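Local coordinates for CysQ, sulfite synthesis pathway protein (Bacteroides thetaiotaomicron VPI-5482, PDB 3B8B), which probably hydrolyses the 3'-phosphate of adenosine 3',5'-bisphosphate to give AMP, as a magnesium-dependent phosphatase of the inositol monophosphatase superfamily, at residues 60-63 with 64-68; 109-112 with 113-117. All coordinates share one frame; numbering follows the deposited sequence. Where two conformers were deposited one is given.

Interaction 1 (60-63 with 64-68). With SO4 (sulfate ion), chain D.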
ATOM      1  N   LEU A  60      -9.373   6.861 -15.615  1.00 26.54           N
ATOM      2  CA  LEU A  60      -8.670   6.996 -14.358  1.00 26.73           C
ATOM      3  C   LEU A  60      -9.512   7.793 -13.347  1.00 25.80           C
ATOM      4  O   LEU A  60      -9.679   7.389 -12.204  1.00 25.07           O
ATOM      5  CB  LEU A  60      -7.308   7.662 -14.536  1.00 26.80           C
ATOM      6  CG  LEU A  60      -6.529   7.869 -13.227  1.00 26.24           C
ATOM      7  CD1 LEU A  60      -6.117   6.536 -12.531  1.00 27.94           C
ATOM      8  CD2 LEU A  60      -5.319   8.765 -13.458  1.00 28.94           C
ATOM      9  N   THR A  61     -10.014   8.939 -13.784  1.00 25.77           N
ATOM     10  CA  THR A  61     -10.777   9.800 -12.905  1.00 25.55           C
ATOM     11  C   THR A  61     -12.007   9.087 -12.364  1.00 24.62           C
ATOM     12  O   THR A  61     -12.279   9.128 -11.151  1.00 25.08           O
ATOM     13  CB  THR A  61     -11.143  11.108 -13.655  1.00 25.44           C
ATOM     14  OG1 THR A  61      -9.917  11.786 -13.957  1.00 28.22           O
ATOM     15  CG2 THR A  61     -12.054  11.995 -12.802  1.00 27.30           C
ATOM     16  N   ILE A  62     -12.714   8.393 -13.251  1.00 23.56           N
ATOM     17  CA  ILE A  62     -13.920   7.674 -12.889  1.00 23.51           C
ATOM     18  C   ILE A  62     -13.591   6.515 -11.939  1.00 22.15           C
ATOM     19  O   ILE A  62     -14.231   6.342 -10.908  1.00 22.47           O
ATOM     20  CB  ILE A  62     -14.671   7.170 -14.136  1.00 23.81           C
ATOM     21  CG1 ILE A  62     -15.135   8.352 -15.011  1.00 26.12           C
ATOM     22  CG2 ILE A  62     -15.883   6.340 -13.756  1.00 23.31           C
ATOM     23  CD1 ILE A  62     -15.636   7.919 -16.386  1.00 26.38           C
ATOM     24  N   ALA A  63     -12.564   5.737 -12.265  1.00 21.24           N
ATOM     25  CA  ALA A  63     -12.165   4.626 -11.402  1.00 21.67           C
ATOM     26  C   ALA A  63     -11.768   5.093 -10.009  1.00 21.54           C
ATOM     27  O   ALA A  63     -12.141   4.455  -9.015  1.00 20.63           O
ATOM     28  CB  ALA A  63     -10.990   3.845 -12.047  1.00 20.70           C
ATOM     29  N   ASP A  64     -10.982   6.169  -9.930  1.00 21.90           N
ATOM     30  CA  ASP A  64     -10.538   6.686  -8.639  0.50 22.47           C
ATOM     31  C   ASP A  64     -11.757   7.125  -7.813  1.00 22.65           C
ATOM     32  O   ASP A  64     -11.855   6.831  -6.600  1.00 22.51           O
ATOM     33  CB  ASP A  64      -9.550   7.838  -8.846  0.50 23.54           C
ATOM     34  CG  ASP A  64      -9.101   8.470  -7.544  0.50 23.46           C
ATOM     35  OD1 ASP A  64      -8.221   7.909  -6.866  0.50 28.62           O
ATOM     36  OD2 ASP A  64      -9.640   9.537  -7.204  0.50 29.55           O
ATOM     37  N   ARG A  65     -12.694   7.804  -8.471  1.00 22.55           N
ATOM     38  CA  ARG A  65     -13.909   8.260  -7.772  0.50 22.54           C
ATOM     39  C   ARG A  65     -14.748   7.084  -7.292  1.00 22.13           C
ATOM     40  O   ARG A  65     -15.188   7.069  -6.135  1.00 21.69           O
ATOM     41  CB  ARG A  65     -14.793   9.183  -8.622  0.50 22.86           C
ATOM     42  CG  ARG A  65     -16.052   9.640  -7.849  0.50 23.23           C
ATOM     43  CD  ARG A  65     -17.031  10.479  -8.663  0.50 25.45           C
ATOM     44  NE  ARG A  65     -17.314   9.941  -9.995  0.50 28.30           N
ATOM     45  CZ  ARG A  65     -18.227   9.023 -10.294  0.50 29.02           C
ATOM     46  NH1 ARG A  65     -18.363   8.655 -11.559  0.50 29.57           N
ATOM     47  NH2 ARG A  65     -19.005   8.476  -9.360  0.50 30.48           N
ATOM     48  N   LYS A  66     -14.989   6.103  -8.157  1.00 21.09           N
ATOM     49  CA  LYS A  66     -15.844   4.972  -7.776  1.00 21.86           C
ATOM     50  C   LYS A  66     -15.176   4.136  -6.667  1.00 20.35           C
ATOM     51  O   LYS A  66     -15.857   3.614  -5.769  1.00 20.61           O
ATOM     52  CB  LYS A  66     -16.204   4.111  -8.986  1.00 22.31           C
ATOM     53  CG  LYS A  66     -17.079   4.861  -9.989  1.00 25.27           C
ATOM     54  CD  LYS A  66     -17.934   3.944 -10.834  1.00 27.53           C
ATOM     55  CE  LYS A  66     -19.064   4.707 -11.578  1.00 30.07           C
ATOM     56  NZ  LYS A  66     -20.217   5.181 -10.727  1.00 35.03           N
ATOM     57  N   ALA A  67     -13.851   4.010  -6.737  1.00 20.00           N
ATOM     58  CA  ALA A  67     -13.087   3.311  -5.699  1.00 19.64           C
ATOM     59  C   ALA A  67     -13.219   4.026  -4.365  1.00 19.36           C
ATOM     60  O   ALA A  67     -13.461   3.397  -3.329  1.00 19.15           O
ATOM     61  CB  ALA A  67     -11.596   3.185  -6.109  1.00 19.42           C
ATOM     62  N   HIS A  68     -13.039   5.339  -4.393  1.00 19.54           N
ATOM     63  CA  HIS A  68     -13.184   6.160  -3.186  1.00 19.65           C
ATOM     64  C   HIS A  68     -14.564   5.971  -2.571  1.00 19.12           C
ATOM     65  O   HIS A  68     -14.699   5.750  -1.374  1.00 19.61           O
ATOM     66  CB  HIS A  68     -12.929   7.627  -3.479  1.00 19.76           C
ATOM     67  CG  HIS A  68     -13.236   8.518  -2.325  1.00 21.75           C
ATOM     68  ND1 HIS A  68     -12.334   8.786  -1.324  1.00 24.61           N
ATOM     69  CD2 HIS A  68     -14.377   9.148  -1.987  1.00 23.28           C
ATOM     70  CE1 HIS A  68     -12.911   9.556  -0.419  1.00 23.38           C
ATOM     71  NE2 HIS A  68     -14.145   9.809  -0.809  1.00 25.71           N
TER
HETATM   72  S   SO4 D 271     -15.847  12.807   0.415  1.00 89.26           S
HETATM   73  O1  SO4 D 271     -16.902  13.623   1.019  1.00 89.58           O
HETATM   74  O2  SO4 D 271     -15.801  13.112  -1.013  1.00 89.12           O
HETATM   75  O3  SO4 D 271     -14.562  13.135   1.039  1.00 88.60           O
HETATM   76  O4  SO4 D 271     -16.145  11.385   0.619  1.00 88.15           O
HETATM   77  O   HOH W   1     -11.264  10.936  -9.427  1.00 34.55           O
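Four backbone bonds join 60-63 to 64-68 as successive i to i+4 rungs of one alpha-helix: Asp64 N to Leu60 O, Arg65 N to Thr61 O, Lys66 N to Ile62 O at 2.9 Å, and Ala67 N to Ala63 O. A water adds a second grip on one of these carbonyls, giving a hydrogen to Thr61 O at 2.7 Å and another to Asp64 OD2 at 3.1 Å, so it bridges backbone and carboxylate. The hydroxyl of Thr61 turns to Ala55 O and Ser58 OG, in the chain just before the helix.

The side-chain contacts gather round Ile62. Its CG2 touches the guanidinium of Arg65 obliquely, 4.0 Å from NH1; a bend at chi3 (46°) folds the arginine chain back to that methyl. Lys66 runs alongside Ile62 in the same direction, with CE 4.2 Å from Ile62 CG2. Nearer the backbone, Lys66 CG comes within 3.3 Å of Ile62 O.

This is the early part of helix 59-75, which packs on helix 20-43 through Ile62, Ala63 and Ala67 and borders the predicted magnesium site. There Asp64 sends its carboxylate close to Glu85 and Glu86, a crowding of like charge that a bound magnesium ion would probably offset; Glu85 is a predicted magnesium ligand.

The remaining polar contact is a hydrogen bond to a bound sulfate. With CG anti to the backbone N (chi1 173°), His68 carries its ring away from 60-63, and NE2 donates in the ring plane to O4 of the sulfate, at 2.9 Å and an almost straight 176°. Ser84 OG holds ND1 and Lys88 N also binds the sulfate. A leucine in place of His68 would probably leave Ser84 OG without this ring partner and the sulfate held less firmly. The sulfate probably came from the crystallisation liquor.

Interaction 2 (109-112 with 113-117). With SO4 (sulfate ion), chain F.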
ATOM      1  N   GLY A 109      -0.885   4.441  -8.619  1.00 22.23           N
ATOM      2  CA  GLY A 109      -0.225   3.917  -9.819  1.00 22.38           C
ATOM      3  C   GLY A 109      -0.896   4.393 -11.068  1.00 23.72           C
ATOM      4  O   GLY A 109      -1.445   3.626 -11.873  1.00 22.55           O
ATOM      5  N   THR A 110      -0.905   5.712 -11.213  1.00 25.61           N
ATOM      6  CA  THR A 110      -1.542   6.364 -12.323  1.00 26.55           C
ATOM      7  C   THR A 110      -1.085   5.839 -13.681  1.00 25.19           C
ATOM      8  O   THR A 110      -1.917   5.456 -14.517  1.00 24.89           O
ATOM      9  CB  THR A 110      -1.283   7.918 -12.207  1.00 26.57           C
ATOM     10  OG1 THR A 110      -2.007   8.377 -11.065  1.00 33.31           O
ATOM     11  CG2 THR A 110      -1.717   8.629 -13.437  1.00 30.76           C
ATOM     12  N   LYS A 111       0.222   5.803 -13.882  1.00 25.26           N
ATOM     13  CA  LYS A 111       0.807   5.323 -15.106  1.00 26.08           C
ATOM     14  C   LYS A 111       0.492   3.827 -15.307  1.00 24.70           C
ATOM     15  O   LYS A 111       0.136   3.395 -16.402  1.00 24.03           O
ATOM     16  CB  LYS A 111       2.308   5.606 -15.101  1.00 27.40           C
ATOM     17  CG  LYS A 111       2.621   7.135 -15.155  1.00 31.62           C
ATOM     18  CD  LYS A 111       4.117   7.427 -14.963  1.00 32.48           C
ATOM     19  CE  LYS A 111       4.448   8.932 -15.056  1.00 36.62           C
ATOM     20  NZ  LYS A 111       5.885   9.147 -14.662  1.00 39.77           N
ATOM     21  N   GLU A 112       0.563   3.047 -14.229  1.00 23.35           N
ATOM     22  CA  GLU A 112       0.244   1.600 -14.323  1.00 22.50           C
ATOM     23  C   GLU A 112      -1.160   1.390 -14.847  1.00 21.71           C
ATOM     24  O   GLU A 112      -1.445   0.483 -15.621  1.00 20.88           O
ATOM     25  CB  GLU A 112       0.389   0.916 -12.946  1.00 21.28           C
ATOM     26  CG  GLU A 112       1.822   0.780 -12.452  1.00 22.25           C
ATOM     27  CD  GLU A 112       2.637  -0.254 -13.210  1.00 21.82           C
ATOM     28  OE1 GLU A 112       2.043  -1.246 -13.695  1.00 20.48           O
ATOM     29  OE2 GLU A 112       3.893  -0.079 -13.317  1.00 23.76           O
ATOM     30  N   PHE A 113      -2.083   2.260 -14.422  1.00 21.08           N
ATOM     31  CA  PHE A 113      -3.445   2.163 -14.853  1.00 21.70           C
ATOM     32  C   PHE A 113      -3.648   2.677 -16.290  1.00 21.47           C
ATOM     33  O   PHE A 113      -4.172   1.967 -17.150  1.00 20.52           O
ATOM     34  CB  PHE A 113      -4.356   2.953 -13.878  1.00 21.72           C
ATOM     35  CG  PHE A 113      -5.800   2.824 -14.178  1.00 21.84           C
ATOM     36  CD1 PHE A 113      -6.548   1.803 -13.617  1.00 21.86           C
ATOM     37  CD2 PHE A 113      -6.435   3.722 -15.044  1.00 23.16           C
ATOM     38  CE1 PHE A 113      -7.878   1.668 -13.896  1.00 22.00           C
ATOM     39  CE2 PHE A 113      -7.767   3.584 -15.340  1.00 24.50           C
ATOM     40  CZ  PHE A 113      -8.501   2.557 -14.758  1.00 23.07           C
ATOM     41  N   ILE A 114      -3.241   3.922 -16.532  1.00 21.84           N
ATOM     42  CA  ILE A 114      -3.533   4.522 -17.830  0.50 22.19           C
ATOM     43  C   ILE A 114      -2.729   3.889 -18.970  1.00 21.80           C
ATOM     44  O   ILE A 114      -3.267   3.775 -20.062  1.00 22.98           O
ATOM     45  CB  ILE A 114      -3.427   6.076 -17.841  0.50 22.05           C
ATOM     46  CG1 ILE A 114      -1.979   6.534 -17.662  0.50 22.48           C
ATOM     47  CG2 ILE A 114      -4.367   6.648 -16.784  0.50 23.94           C
ATOM     48  CD1 ILE A 114      -1.808   8.029 -17.668  0.50 23.07           C
ATOM     49  N   LYS A 115      -1.500   3.455 -18.702  1.00 21.53           N
ATOM     50  CA  LYS A 115      -0.704   2.751 -19.704  0.50 21.45           C
ATOM     51  C   LYS A 115      -0.970   1.243 -19.716  1.00 20.82           C
ATOM     52  O   LYS A 115      -0.385   0.516 -20.512  1.00 20.39           O
ATOM     53  CB  LYS A 115       0.773   3.013 -19.469  0.50 22.41           C
ATOM     54  CG  LYS A 115       1.115   4.498 -19.511  0.50 23.84           C
ATOM     55  CD  LYS A 115       2.451   4.749 -18.882  0.50 23.61           C
ATOM     56  CE  LYS A 115       2.829   6.225 -18.975  0.50 26.18           C
ATOM     57  NZ  LYS A 115       4.301   6.440 -18.923  0.50 29.37           N
ATOM     58  N   ARG A 116      -1.871   0.776 -18.850  1.00 19.49           N
ATOM     59  CA  ARG A 116      -2.301  -0.624 -18.833  1.00 18.75           C
ATOM     60  C   ARG A 116      -1.130  -1.599 -18.613  1.00 17.09           C
ATOM     61  O   ARG A 116      -1.084  -2.664 -19.213  1.00 17.33           O
ATOM     62  CB  ARG A 116      -3.089  -0.955 -20.090  1.00 18.64           C
ATOM     63  CG  ARG A 116      -4.328  -0.019 -20.237  1.00 18.44           C
ATOM     64  CD  ARG A 116      -5.197  -0.374 -21.393  1.00 19.58           C
ATOM     65  NE  ARG A 116      -5.771  -1.706 -21.321  1.00 19.35           N
ATOM     66  CZ  ARG A 116      -6.719  -2.069 -20.472  1.00 21.25           C
ATOM     67  NH1 ARG A 116      -7.213  -1.201 -19.599  1.00 20.75           N
ATOM     68  NH2 ARG A 116      -7.174  -3.310 -20.496  1.00 22.51           N
ATOM     69  N   ASN A 117      -0.222  -1.220 -17.723  1.00 17.58           N
ATOM     70  CA  ASN A 117       0.819  -2.121 -17.225  1.00 17.46           C
ATOM     71  C   ASN A 117       0.381  -2.984 -16.033  1.00 18.00           C
ATOM     72  O   ASN A 117       1.031  -3.981 -15.716  1.00 17.92           O
ATOM     73  CB  ASN A 117       2.083  -1.336 -16.949  1.00 18.00           C
ATOM     74  CG  ASN A 117       2.676  -0.762 -18.229  1.00 19.39           C
ATOM     75  OD1 ASN A 117       2.662  -1.433 -19.265  1.00 19.58           O
ATOM     76  ND2 ASN A 117       3.203   0.478 -18.165  1.00 22.34           N
TER
HETATM   77  S   SO4 F 273       7.793   7.562 -17.118  1.00 92.44           S
HETATM   78  O1  SO4 F 273       6.431   7.694 -17.640  1.00 92.48           O
HETATM   79  O2  SO4 F 273       8.702   8.434 -17.859  1.00 92.78           O
HETATM   80  O3  SO4 F 273       7.809   7.955 -15.713  1.00 92.06           O
HETATM   81  O4  SO4 F 273       8.241   6.177 -17.271  1.00 92.56           O
HETATM   82  O   HOH W   2       3.936   1.621 -15.574  1.00 29.86           O
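The short helix 110-114 begins within the predicted substrate-binding run, with Gly109 as its N-cap, Thr110 as its first residue and a Schellman motif at its far end. Phe113 N bonds Gly109 O at 3.0 Å, Ile114 N bonds Thr110 O almost straight (176°), and Lys115 N bonds Lys111 O. At phi 105°, Gly109 has a backbone in which a CB would jam against the preceding carbonyl oxygen.

Lys111 and Lys115 run alongside each other with the same heading, Lys111 CB 3.9 Å from Lys115 CD. Both chains are extended beyond CG, and their ammonium ends meet one sulfate: Lys115 NZ reaches O1 at 2.8 Å, while Lys111 NZ bonds O3 at a very short 2.5 Å, a length that is doubtful. The two NZ atoms stay 5.3 Å apart with the anion bridging them, and His197 N also binds it.

Glu112 bends at chi2 (-72°), which brings its carboxylate back beside Asn117; OE1 lies 3.3 Å from Asn117 CB, and the two side chains cross at about a right angle. A water links them, accepting from Asn117 ND2 at 2.9 Å and giving a weak bond to Glu112 OE2. The carboxylate's stronger partners are Arg195, in a salt bridge, and Glu119 N.

Ile114 sets CG1 3.3 Å from Thr110 O, whereas the ring of Phe113 leads away from 109-112 toward Tyr42, Phe49 and Phe120. At the C-terminal end, Arg116 takes positive phi, its N bonding Phe113 O, and Asn117 N returns weakly to Glu112 O: a Schellman ending that turns the chain out of the helix.

In the fold
From the N terminus, the chain runs through helix 20-43 and then enters helix 59-75, where interaction 1 lies within a single helix. It continues through strands 82-84 and 100-108, and interaction 2 spans the short helix that follows the latter and the turn after it. Neither contact closes a long loop; the two are in series, neither nested nor crossed, with centres about 13 Å apart. They nevertheless touch: Leu60 CD2 meets Thr110 CG2 at 3.6 Å, and Ala63 CB meets Phe113 CZ at 3.9 Å. This packing joins helix 59-75 to helix 110-114 beside the predicted magnesium and substrate residues Asp105 and Leu107 to Thr110.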